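Local coordinates for protein histidine kinase (Pseudomonas aeruginosa, PDB 7C1I) that probably relays phosphoryl groups between the receiver domain of a sensor kinase and a response regulator, as a histidine-containing phosphotransfer protein, at residues A68-G73 and E98-I103; S58-S63 and E77-A82; D32-L37 and I103-F108. One frame throughout, in Å; residues are numbered along the deposited sequence. Where two conformers were deposited one is given.

In the fold
From the N terminus, helix 8-18 leads into four helices, 22-45, 49-65, 69-83 and 90-112, that run up and down as an antiparallel bundle. Contact 3 leaves the first of them at 32-37 and closes its loop at 103-108 on the last, enclosing the other two contacts. Inside it, contact 2 starts at 58-63 on the second helix and ends at 77-82 on the third. Contact 1 starts at 68-73, before contact 2 has closed, and ends at 98-103, so the two cross. Contacts 1 and 2 share helix 69-83, contacts 1 and 3 share helix 90-112, and Phe59 and Phe101 both pack on Ser33 and Leu37 of helix 22-45 in the core.

Contact 1 (A68-G73 and E98-I103); sequences AVLLAG and EREFAI
Leu71 faces Glu100 where the first turn of helix 69-83 meets helix 90-112, two neighbouring members of the four-helix bundle of the HPt domain. The short helical segments run nearly antiparallel, their directions 161° apart and their axes 9.3 Å from each other, and the CA atoms of Leu71 and Glu100 come within 5.9 Å.

The van der Waals contacts are made by the leucines, the Phe101 side chain and the Glu100 chain. Leu71 CB lies against the Glu100 CG methylene at 3.9 Å, while its CD2 branch reaches Phe101 CB at 4.2 Å and meets the ring at its edge, near the ring plane. The Phe101 side chain lies alongside that of Leu71, then leads off toward Ser33 and Leu37 of helix 22-45. Leu70 crosses the Glu100 chain obliquely, its CB 3.6 Å from Glu100 OE2, and Pro4 and His5 of the N-terminal loop also pack on it.

The polar contacts gather at Glu100 OE2. With CG anti to the backbone N (chi1 -175°) and a bend at chi2 (62°), the carboxylate swings toward the start of helix 69-83, whose positive end would probably favour its charge. His5 ND1 forms a hydrogen bond to the same oxygen. A water links the two segments: it gives a hydrogen to Glu100 OE2 at 2.8 Å and accepts one from the first-turn amide Leu71 N at 3.0 Å.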
loop_
_atom_site.group_PDB
_atom_site.type_symbol
_atom_site.label_atom_id
_atom_site.label_comp_id
_atom_site.label_asym_id
_atom_site.label_seq_id
_atom_site.Cartn_x
_atom_site.Cartn_y
_atom_site.Cartn_z
ATOM N N ALA A 68 -8.201 9.172 18.966
ATOM C CA ALA A 68 -8.039 8.395 17.714
ATOM C C ALA A 68 -8.405 6.941 18.030
ATOM O O ALA A 68 -7.495 6.098 18.163
ATOM C CB ALA A 68 -6.684 8.561 17.073
ATOM N N VAL A 69 -9.665 6.567 18.280
ATOM C CA VAL A 69 -10.119 5.305 18.937
ATOM C C VAL A 69 -10.060 4.103 17.986
ATOM O O VAL A 69 -9.909 2.921 18.362
ATOM C CB VAL A 69 -11.500 5.483 19.596
ATOM C CG1 VAL A 69 -11.415 6.532 20.694
ATOM C CG2 VAL A 69 -12.565 5.897 18.592
ATOM N N LEU A 70 -10.144 4.339 16.673
ATOM C CA LEU A 70 -10.046 3.173 15.754
ATOM C C LEU A 70 -8.558 2.817 15.678
ATOM O O LEU A 70 -8.203 1.623 15.702
ATOM C CB LEU A 70 -10.615 3.448 14.358
ATOM C CG LEU A 70 -12.113 3.741 14.360
ATOM C CD1 LEU A 70 -12.581 3.742 12.913
ATOM C CD2 LEU A 70 -12.919 2.695 15.114
ATOM N N LEU A 71 -7.678 3.819 15.586
ATOM C CA LEU A 71 -6.202 3.638 15.570
ATOM C C LEU A 71 -5.815 2.908 16.860
ATOM O O LEU A 71 -5.027 1.948 16.797
ATOM C CB LEU A 71 -5.546 5.005 15.363
ATOM C CG LEU A 71 -4.020 4.966 15.349
ATOM C CD1 LEU A 71 -3.457 4.032 14.286
ATOM C CD2 LEU A 71 -3.511 6.379 15.121
ATOM N N ALA A 72 -6.379 3.366 17.983
ATOM C CA ALA A 72 -5.983 2.725 19.260
ATOM C C ALA A 72 -6.422 1.256 19.269
ATOM O O ALA A 72 -5.639 0.446 19.809
ATOM C CB ALA A 72 -6.653 3.497 20.370
ATOM N N GLY A 73 -7.530 0.913 18.607
ATOM C CA GLY A 73 -8.067 -0.459 18.510
ATOM C C GLY A 73 -7.096 -1.352 17.756
ATOM O O GLY A 73 -6.715 -2.454 18.194
ATOM N N GLU A 98 -1.303 2.469 9.442
ATOM C CA GLU A 98 -0.822 3.534 8.522
ATOM C C GLU A 98 -2.046 4.155 7.839
ATOM O O GLU A 98 -2.106 5.401 7.788
ATOM C CB GLU A 98 0.080 2.922 7.448
ATOM C CG GLU A 98 1.482 2.626 7.949
ATOM C CD GLU A 98 2.513 3.738 8.055
ATOM O OE1 GLU A 98 2.185 4.939 7.929
ATOM O OE2 GLU A 98 3.699 3.508 8.375
ATOM N N ARG A 99 -3.016 3.333 7.427
ATOM C CA ARG A 99 -4.127 3.951 6.656
ATOM C C ARG A 99 -4.969 4.798 7.618
ATOM O O ARG A 99 -5.234 5.938 7.189
ATOM C CB ARG A 99 -4.862 2.899 5.819
ATOM C CG ARG A 99 -3.958 2.205 4.810
ATOM C CD ARG A 99 -3.001 2.994 3.935
ATOM N NE ARG A 99 -2.291 2.062 3.071
ATOM C CZ ARG A 99 -1.664 2.329 1.932
ATOM N NH1 ARG A 99 -1.687 3.542 1.407
ATOM N NH2 ARG A 99 -1.005 1.351 1.336
ATOM N N GLU A 100 -5.212 4.297 8.834
ATOM C CA GLU A 100 -6.077 5.009 9.813
ATOM C C GLU A 100 -5.367 6.282 10.285
ATOM O O GLU A 100 -5.972 7.368 10.418
ATOM C CB GLU A 100 -6.376 4.093 11.001
ATOM C CG GLU A 100 -7.362 4.777 11.929
ATOM C CD GLU A 100 -8.737 5.123 11.381
ATOM O OE1 GLU A 100 -9.237 4.515 10.411
ATOM O OE2 GLU A 100 -9.350 5.965 12.068
ATOM N N PHE A 101 -4.079 6.152 10.619
ATOM C CA PHE A 101 -3.215 7.295 11.013
ATOM C C PHE A 101 -3.281 8.362 9.915
ATOM O O PHE A 101 -3.365 9.576 10.171
ATOM C CB PHE A 101 -1.767 6.932 11.356
ATOM C CG PHE A 101 -0.981 8.187 11.641
ATOM C CD1 PHE A 101 -1.217 8.968 12.760
ATOM C CD2 PHE A 101 -0.030 8.642 10.745
ATOM C CE1 PHE A 101 -0.495 10.141 12.918
ATOM C CE2 PHE A 101 0.731 9.788 10.914
ATOM C CZ PHE A 101 0.505 10.524 12.054
ATOM N N ALA A 102 -3.286 7.983 8.633
ATOM C CA ALA A 102 -3.267 9.006 7.560
ATOM C C ALA A 102 -4.536 9.854 7.689
ATOM O O ALA A 102 -4.472 11.060 7.378
ATOM C CB ALA A 102 -3.214 8.345 6.204
ATOM N N ILE A 103 -5.649 9.244 8.101
ATOM C CA ILE A 103 -6.922 10.007 8.265
ATOM C C ILE A 103 -6.739 10.972 9.439
ATOM O O ILE A 103 -7.125 12.151 9.329
ATOM C CB ILE A 103 -8.146 9.090 8.446
ATOM C CG1 ILE A 103 -8.320 8.158 7.244
ATOM C CG2 ILE A 103 -9.370 9.915 8.814
ATOM C CD1 ILE A 103 -9.415 7.139 7.447
HETATM O O HOH W 1 -8.770 6.476 14.740
#

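Contact 2 (S58-S63 and E77-A82); sequences SFKGGS and ELEESA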
loop_
_atom_site.group_PDB
_atom_site.type_symbol
_atom_site.label_atom_id
_atom_site.label_comp_id
_atom_site.label_asym_id
_atom_site.label_seq_id
_atom_site.Cartn_x
_atom_site.Cartn_y
_atom_site.Cartn_z
ATOM N N SER A 58 2.378 1.574 23.609
ATOM C CA SER A 58 2.508 3.046 23.776
ATOM C C SER A 58 1.518 3.720 22.820
ATOM O O SER A 58 0.822 4.683 23.203
ATOM C CB SER A 58 3.928 3.511 23.590
ATOM O OG SER A 58 4.767 2.849 24.526
ATOM N N PHE A 59 1.654 3.270 21.568
ATOM C CA PHE A 59 0.846 3.945 20.517
ATOM C C PHE A 59 -0.648 3.908 20.853
ATOM O O PHE A 59 -1.386 4.856 20.510
ATOM C CB PHE A 59 1.069 3.294 19.150
ATOM C CG PHE A 59 0.748 4.068 17.898
ATOM C CD1 PHE A 59 0.356 5.396 17.918
ATOM C CD2 PHE A 59 0.975 3.425 16.692
ATOM C CE1 PHE A 59 0.114 6.015 16.702
ATOM C CE2 PHE A 59 0.735 4.058 15.484
ATOM C CZ PHE A 59 0.337 5.375 15.504
ATOM N N LYS A 60 -1.148 2.840 21.481
ATOM C CA LYS A 60 -2.560 2.637 21.901
ATOM C C LYS A 60 -2.873 3.782 22.872
ATOM O O LYS A 60 -3.917 4.417 22.625
ATOM C CB LYS A 60 -2.714 1.253 22.541
ATOM C CG LYS A 60 -4.113 0.951 23.063
ATOM C CD LYS A 60 -4.232 -0.356 23.819
ATOM C CE LYS A 60 -3.474 -0.278 25.128
ATOM N NZ LYS A 60 -3.583 -1.535 25.906
ATOM N N GLY A 61 -1.967 3.939 23.842
ATOM C CA GLY A 61 -2.223 5.056 24.774
ATOM C C GLY A 61 -2.251 6.417 24.100
ATOM O O GLY A 61 -3.133 7.245 24.410
ATOM N N GLY A 62 -1.213 6.751 23.328
ATOM C CA GLY A 62 -1.123 8.083 22.701
ATOM C C GLY A 62 -2.335 8.294 21.810
ATOM O O GLY A 62 -2.970 9.371 21.808
ATOM N N SER A 63 -2.764 7.273 21.061
ATOM C CA SER A 63 -3.951 7.336 20.168
ATOM C C SER A 63 -5.192 7.625 21.020
ATOM O O SER A 63 -6.019 8.498 20.682
ATOM C CB SER A 63 -4.095 6.096 19.319
ATOM O OG SER A 63 -2.947 6.088 18.486
ATOM N N GLU A 77 -4.846 -4.570 19.149
ATOM C CA GLU A 77 -4.776 -5.909 18.506
ATOM C C GLU A 77 -3.323 -6.348 18.298
ATOM O O GLU A 77 -2.956 -7.521 18.513
ATOM C CB GLU A 77 -5.487 -5.864 17.153
ATOM C CG GLU A 77 -7.000 -5.762 17.216
ATOM C CD GLU A 77 -7.551 -5.908 15.809
ATOM O OE1 GLU A 77 -7.801 -4.872 15.160
ATOM O OE2 GLU A 77 -7.847 -7.062 15.432
ATOM N N LEU A 78 -2.462 -5.407 17.898
ATOM C CA LEU A 78 -1.019 -5.699 17.694
ATOM C C LEU A 78 -0.407 -6.067 19.049
ATOM O O LEU A 78 0.455 -6.965 19.128
ATOM C CB LEU A 78 -0.312 -4.556 16.957
ATOM C CG LEU A 78 1.169 -4.831 16.704
ATOM C CD1 LEU A 78 1.314 -6.114 15.899
ATOM C CD2 LEU A 78 1.702 -3.620 15.954
ATOM N N GLU A 79 -0.650 -5.240 20.072
ATOM C CA GLU A 79 -0.036 -5.473 21.407
ATOM C C GLU A 79 -0.383 -6.891 21.875
ATOM O O GLU A 79 0.536 -7.639 22.261
ATOM C CB GLU A 79 -0.680 -4.476 22.372
ATOM C CG GLU A 79 -0.080 -4.672 23.753
ATOM C CD GLU A 79 -0.879 -3.912 24.798
ATOM O OE1 GLU A 79 -0.470 -4.082 25.964
ATOM O OE2 GLU A 79 -1.849 -3.199 24.474
ATOM N N GLU A 80 -1.663 -7.252 21.745
ATOM C CA GLU A 80 -2.167 -8.532 22.314
ATOM C C GLU A 80 -1.596 -9.680 21.475
ATOM O O GLU A 80 -1.227 -10.712 22.069
ATOM C CB GLU A 80 -3.695 -8.569 22.303
ATOM C CG GLU A 80 -4.233 -7.605 23.347
ATOM C CD GLU A 80 -5.749 -7.561 23.430
ATOM O OE1 GLU A 80 -6.453 -8.192 22.616
ATOM O OE2 GLU A 80 -6.217 -6.846 24.338
ATOM N N SER A 81 -1.637 -9.565 20.143
ATOM C CA SER A 81 -1.120 -10.704 19.337
ATOM C C SER A 81 0.394 -10.838 19.539
ATOM O O SER A 81 0.916 -11.956 19.729
ATOM C CB SER A 81 -1.558 -10.578 17.901
ATOM O OG SER A 81 -1.149 -9.338 17.345
ATOM N N ALA A 82 1.179 -9.756 19.562
ATOM C CA ALA A 82 2.646 -9.755 19.759
ATOM C C ALA A 82 2.941 -10.393 21.122
ATOM O O ALA A 82 3.945 -11.118 21.263
ATOM C CB ALA A 82 3.336 -8.423 19.578
#
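Of the CA atoms of 58-63 and 77-82, those of Lys60 and Glu79 come nearest, and even they stay 8.5 Å apart. Both segments are helical throughout, and at this separation long side chains must bridge the gap. With CG anti to the backbone N in both (chi1 178° and -180°), the two chains point into the interface between the helices. The Glu79 chain is extended beyond CG, whereas that of Lys60 bends at chi3 (68°), and the two chains meet at about a right angle.

They are joined by a salt bridge with a hydrogen bond from Lys60 NZ to Glu79 OE2 at 2.8 Å. The ammonium group meets the syn lone pair of OE2, on the side of the other oxygen, yet grips one oxygen alone: Glu79 OE1 is 4.0 Å from Lys60 NZ. The Lys60 CE methylene follows, 3.4 Å from Glu79 OE2.

Lys60 belongs to the His-x-x-Lys-Gly sequence of HPt domains, in which the histidine, here His57, is probably the phosphorylated residue. Glu79 also packs on His57, so the bridge borders the likely phosphotransfer site where helices 49-65 and 69-83 run side by side in the bundle. About a quarter-turn round helix 49-65 from Lys60, Phe59 reaches into the core against Leu37 and Met97.

Each helix also binds a serine to its own backbone. Ser63 OG donates to Phe59 O at 2.8 Å, and Ser81 OG to Glu77 O at 2.8 Å. The serine's own amide N donates to the same carbonyl from the opposite face, so each oxygen is held by two donors.

Contact 3 (D32-L37 and I103-F108); sequences DSEERL and IVRILF
Glu34 and Arg105 reach each other by different first torsions: CG of Glu34 stands anti to the carbonyl carbon (chi1 -72°), that of Arg105 anti to the backbone N (chi1 -172°). Both chains then run extended, Arg105 as far as NE, and they cross at about a right angle. They join helices 22-45 and 90-112, the first and last members of the HPt four-helix bundle, at its surface.

A salt bridge carries the contact. Arg105 NE donates to Glu34 OE2 at 2.8 Å in a nearly straight hydrogen bond that meets the oxygen almost in line with its C-O bond. Because OE2 lies near the guanidinium plane, the carboxylate approaches at the edge of that group, and the two planes are 21° apart. The Arg105 CD methylene lies 3.6 Å from Glu34 OE2. On the inner side, Glu34 CG rests on the Phe101 ring, which connects the surface pair to the core.

Arg105 NH1 has a separate partner, bonding to the backbone oxygen of Gln45 of the second subunit, so one guanidinium links two helices of its own chain to a neighbouring copy. A water completes the pairing. Lying in the guanidinium plane, it accepts from Arg105 NH2 at 2.9 Å and donates to Glu34 OE1 at 2.6 Å, so that each carboxylate oxygen is tied to a different nitrogen, OE2 directly to NE and OE1 through water to NH2.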
loop_
_atom_site.group_PDB
_atom_site.type_symbol
_atom_site.label_atom_id
_atom_site.label_comp_id
_atom_site.label_asym_id
_atom_site.label_seq_id
_atom_site.Cartn_x
_atom_site.Cartn_y
_atom_site.Cartn_z
ATOM N N ASP A 32 4.940 12.126 17.067
ATOM C CA ASP A 32 5.098 10.956 17.973
ATOM C C ASP A 32 4.666 9.727 17.167
ATOM O O ASP A 32 5.325 8.669 17.228
ATOM C CB ASP A 32 4.285 11.138 19.256
ATOM C CG ASP A 32 4.909 12.112 20.241
ATOM O OD1 ASP A 32 6.036 12.587 19.996
ATOM O OD2 ASP A 32 4.128 12.331 21.188
ATOM N N SER A 33 3.476 9.806 16.565
ATOM C CA SER A 33 2.858 8.655 15.855
ATOM C C SER A 33 3.780 8.241 14.702
ATOM O O SER A 33 3.877 7.028 14.435
ATOM C CB SER A 33 1.444 8.991 15.457
ATOM O OG SER A 33 0.570 9.240 16.550
ATOM N N GLU A 34 4.283 9.159 13.871
ATOM C CA GLU A 34 5.190 8.844 12.736
ATOM C C GLU A 34 6.381 8.091 13.340
ATOM O O GLU A 34 6.817 7.156 12.643
ATOM C CB GLU A 34 5.526 10.125 11.970
ATOM C CG GLU A 34 4.298 10.565 11.192
ATOM C CD GLU A 34 4.553 11.853 10.429
ATOM O OE1 GLU A 34 5.440 12.620 10.856
ATOM O OE2 GLU A 34 3.706 12.103 9.545
ATOM N N GLU A 35 7.076 8.568 14.378
ATOM C CA GLU A 35 8.276 7.857 14.895
ATOM C C GLU A 35 7.865 6.450 15.342
ATOM O O GLU A 35 8.626 5.508 15.046
ATOM C CB GLU A 35 8.907 8.633 16.052
ATOM C CG GLU A 35 10.123 7.929 16.627
ATOM C CD GLU A 35 9.916 6.863 17.690
ATOM O OE1 GLU A 35 10.794 5.985 17.799
ATOM O OE2 GLU A 35 8.878 6.947 18.377
ATOM N N ARG A 36 6.686 6.269 15.947
ATOM C CA ARG A 36 6.248 4.932 16.430
ATOM C C ARG A 36 5.887 3.953 15.306
ATOM O O ARG A 36 6.016 2.711 15.350
ATOM C CB ARG A 36 4.990 5.061 17.293
ATOM C CG ARG A 36 5.205 5.685 18.664
ATOM C CD ARG A 36 4.027 5.775 19.616
ATOM N NE ARG A 36 4.596 6.078 20.921
ATOM C CZ ARG A 36 4.011 6.964 21.720
ATOM N NH1 ARG A 36 2.840 7.452 21.345
ATOM N NH2 ARG A 36 4.566 7.161 22.902
ATOM N N LEU A 37 5.298 4.518 14.246
ATOM C CA LEU A 37 5.155 3.691 13.017
ATOM C C LEU A 37 6.553 3.283 12.540
ATOM O O LEU A 37 6.669 2.131 12.078
ATOM C CB LEU A 37 4.351 4.473 11.974
ATOM C CG LEU A 37 2.852 4.489 12.265
ATOM C CD1 LEU A 37 2.145 5.594 11.491
ATOM C CD2 LEU A 37 2.217 3.131 12.010
ATOM N N ILE A 103 -5.649 9.244 8.101
ATOM C CA ILE A 103 -6.922 10.007 8.265
ATOM C C ILE A 103 -6.739 10.972 9.439
ATOM O O ILE A 103 -7.125 12.151 9.329
ATOM C CB ILE A 103 -8.146 9.090 8.446
ATOM C CG1 ILE A 103 -8.320 8.158 7.244
ATOM C CG2 ILE A 103 -9.370 9.915 8.814
ATOM C CD1 ILE A 103 -9.415 7.139 7.447
ATOM N N VAL A 104 -6.355 10.411 10.590
ATOM C CA VAL A 104 -6.193 11.309 11.774
ATOM C C VAL A 104 -5.225 12.436 11.402
ATOM O O VAL A 104 -5.457 13.611 11.756
ATOM C CB VAL A 104 -5.621 10.482 12.942
ATOM C CG1 VAL A 104 -5.308 11.455 14.071
ATOM C CG2 VAL A 104 -6.716 9.484 13.287
ATOM N N ARG A 105 -4.115 12.183 10.702
ATOM C CA ARG A 105 -3.070 13.167 10.313
ATOM C C ARG A 105 -3.785 14.285 9.546
ATOM O O ARG A 105 -3.515 15.457 9.877
ATOM C CB ARG A 105 -1.940 12.473 9.547
ATOM C CG ARG A 105 -0.805 13.469 9.358
ATOM C CD ARG A 105 0.289 12.798 8.549
ATOM N NE ARG A 105 1.523 13.561 8.455
ATOM C CZ ARG A 105 1.761 14.704 7.822
ATOM N NH1 ARG A 105 0.783 15.264 7.135
ATOM N NH2 ARG A 105 2.940 15.290 7.926
ATOM N N ILE A 106 -4.485 13.965 8.454
ATOM C CA ILE A 106 -4.966 15.098 7.607
ATOM C C ILE A 106 -6.000 15.878 8.427
ATOM O O ILE A 106 -6.061 17.112 8.258
ATOM C CB ILE A 106 -5.477 14.587 6.245
ATOM C CG1 ILE A 106 -5.922 15.787 5.404
ATOM C CG2 ILE A 106 -6.728 13.733 6.356
ATOM C CD1 ILE A 106 -4.862 16.790 5.027
ATOM N N LEU A 107 -6.833 15.231 9.249
ATOM C CA LEU A 107 -7.846 15.964 10.054
ATOM C C LEU A 107 -7.058 16.853 11.022
ATOM O O LEU A 107 -7.500 17.992 11.273
ATOM C CB LEU A 107 -8.782 15.017 10.806
ATOM C CG LEU A 107 -9.664 14.175 9.885
ATOM C CD1 LEU A 107 -10.436 13.141 10.692
ATOM C CD2 LEU A 107 -10.594 15.142 9.169
ATOM N N PHE A 108 -5.963 16.375 11.622
ATOM C CA PHE A 108 -5.233 17.265 12.561
ATOM C C PHE A 108 -4.515 18.387 11.801
ATOM O O PHE A 108 -4.457 19.517 12.329
ATOM C CB PHE A 108 -4.238 16.453 13.396
ATOM C CG PHE A 108 -4.867 15.698 14.540
ATOM C CD1 PHE A 108 -6.226 15.503 14.722
ATOM C CD2 PHE A 108 -3.973 15.090 15.407
ATOM C CE1 PHE A 108 -6.799 14.847 15.800
ATOM C CE2 PHE A 108 -4.536 14.429 16.488
ATOM C CZ PHE A 108 -5.891 14.273 16.661
HETATM O O HOH W 2 5.208 15.010 9.743
#